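1,3,6,8-tetrahydroxynaphthalene synthase (Streptomyces coelicolor, PDB 1U0M) catalyses the iterative condensation of five malonyl-CoA units and the cyclisation of the resulting pentaketide to 1,3,6,8-tetrahydroxynaphthalene, working as a homodimeric type III polyketide synthase. Local coordinates at the interface of chains A and B. Residues are numbered along the deposited sequence; one frame, centred on the assembly and turned at random. Chains: chain A/B, putative polyketide synthase.

The interface of chains A and B. Residues chain A 138, 140-141, 143; chain B 140-141, 143-144.
The backbone carbonyl O of B:Pro140 reaches chain A through water 1, whose oxygen lies 2.7 Å from it and is gripped on the chain A side by A:Gln143. That residue grips the water twice: its backbone N stands 2.9 Å from the water oxygen, in a bond bent to 134° at the hydrogen, and its side-chain amide oxygen OE1 sits 2.8 Å away. CG lies beside the backbone N (chi1 -56°), and the extended chain beyond it brings OE1 back to the water already held by that N. The dimer two-fold repeats the motif around water 2, which joins the carbonyl O of A:Pro140 to OE1 of B:Gln143, with a weaker link to the backbone N of B:Gln143. A homodimer can thus use one water-mediated junction twice, each proline carbonyl being linked through a water to the glutamine of the other subunit.

Van der Waals packing surrounds the two waters. A:Gln143 and B:Pro140 run past each other in opposite directions, the amide OE1 coming to 3.4 Å from ring atom CB of the proline. Each isoleucine turns its CG2 methyl to the partner strand; in B:Ile141 this branch is anti to the backbone N and rests 3.5 Å from the carbonyl O of A:Pro140. The side chains of B:Leu144 and A:Pro140 cross at about a right angle, and methyl CD1 of the leucine presses on ring atom CG at 3.4 Å, tighter than usual carbon contact, and touches CD at 3.6 Å, while the backbone carbonyl O of A:Gln138 lies more loosely beside methyl CD2 of the leucine.

In the thiolase fold of the chalcone synthase family, strand 137-141 of each subunit brings its end to the dimer axis, and the loop after it, which contains A:Gln143, leads into the 3-10 helix 145-147 bearing the catalytic A:Cys146, about 14 Å from the centre of the patch.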
loop_
_atom_site.group_PDB
_atom_site.type_symbol
_atom_site.label_atom_id
_atom_site.label_comp_id
_atom_site.label_asym_id
_atom_site.label_seq_id
_atom_site.Cartn_x
_atom_site.Cartn_y
_atom_site.Cartn_z
ATOM N N GLN A 138 1.685 -2.008 10.655
ATOM C CA GLN A 138 0.673 -2.162 9.620
ATOM C C GLN A 138 1.334 -1.994 8.252
ATOM O O GLN A 138 2.123 -1.075 8.042
ATOM C CB GLN A 138 -0.416 -1.102 9.800
ATOM C CG GLN A 138 -0.984 -1.043 11.200
ATOM C CD GLN A 138 -1.498 0.331 11.549
ATOM O OE1 GLN A 138 -2.587 0.726 11.138
ATOM N NE2 GLN A 138 -0.701 1.080 12.303
ATOM N N PRO A 140 -0.317 -1.958 4.714
ATOM C CA PRO A 140 -1.429 -2.039 3.770
ATOM C C PRO A 140 -0.980 -1.784 2.335
ATOM O O PRO A 140 -0.332 -0.786 2.048
ATOM C CB PRO A 140 -2.379 -0.966 4.283
ATOM C CG PRO A 140 -1.438 0.083 4.768
ATOM C CD PRO A 140 -0.382 -0.704 5.494
ATOM N N ILE A 141 -1.306 -2.702 1.440
ATOM C CA ILE A 141 -0.958 -2.535 0.037
ATOM C C ILE A 141 -2.215 -2.697 -0.816
ATOM O O ILE A 141 -2.784 -3.786 -0.907
ATOM C CB ILE A 141 0.083 -3.561 -0.405
ATOM C CG1 ILE A 141 1.304 -3.472 0.514
ATOM C CG2 ILE A 141 0.481 -3.296 -1.856
ATOM C CD1 ILE A 141 2.425 -4.420 0.146
ATOM N N GLN A 143 -2.323 -1.387 -4.141
ATOM C CA GLN A 143 -1.988 -1.246 -5.551
ATOM C C GLN A 143 -1.274 -2.382 -6.274
ATOM O O GLN A 143 -0.607 -2.134 -7.276
ATOM C CB GLN A 143 -1.183 0.035 -5.722
ATOM C CG GLN A 143 -1.889 1.267 -5.197
ATOM C CD GLN A 143 -0.937 2.404 -4.902
ATOM O OE1 GLN A 143 -0.220 2.384 -3.900
ATOM N NE2 GLN A 143 -0.916 3.400 -5.774
ATOM N N PRO B 140 4.280 -0.344 -2.652
ATOM C CA PRO B 140 3.494 0.892 -2.678
ATOM C C PRO B 140 2.473 0.952 -1.544
ATOM O O PRO B 140 1.689 0.026 -1.364
ATOM C CB PRO B 140 2.832 0.824 -4.043
ATOM C CG PRO B 140 2.507 -0.634 -4.144
ATOM C CD PRO B 140 3.770 -1.305 -3.649
ATOM N N ILE B 141 2.485 2.035 -0.778
ATOM C CA ILE B 141 1.535 2.183 0.320
ATOM C C ILE B 141 0.774 3.499 0.214
ATOM O O ILE B 141 1.369 4.575 0.258
ATOM C CB ILE B 141 2.246 2.128 1.666
ATOM C CG1 ILE B 141 3.017 0.802 1.776
ATOM C CG2 ILE B 141 1.220 2.274 2.791
ATOM C CD1 ILE B 141 3.940 0.716 2.978
ATOM N N GLN B 143 -2.403 3.998 2.057
ATOM C CA GLN B 143 -3.320 4.157 3.183
ATOM C C GLN B 143 -2.736 4.540 4.548
ATOM O O GLN B 143 -3.363 4.283 5.581
ATOM C CB GLN B 143 -4.134 2.863 3.317
ATOM C CG GLN B 143 -4.875 2.503 2.036
ATOM C CD GLN B 143 -5.297 1.042 1.957
ATOM O OE1 GLN B 143 -4.478 0.140 1.716
ATOM N NE2 GLN B 143 -6.582 0.804 2.150
ATOM N N LEU B 144 -1.557 5.161 4.557
ATOM C CA LEU B 144 -0.911 5.574 5.802
ATOM C C LEU B 144 -0.827 7.088 6.020
ATOM O O LEU B 144 -0.391 7.532 7.083
ATOM C CB LEU B 144 0.485 4.959 5.890
ATOM C CG LEU B 144 0.642 3.734 6.805
ATOM C CD1 LEU B 144 -0.485 2.756 6.608
ATOM C CD2 LEU B 144 1.966 3.075 6.515
HETATM O O HOH W 1 -0.918 0.269 -2.166
HETATM O O HOH W 2 -2.027 1.183 0.972
#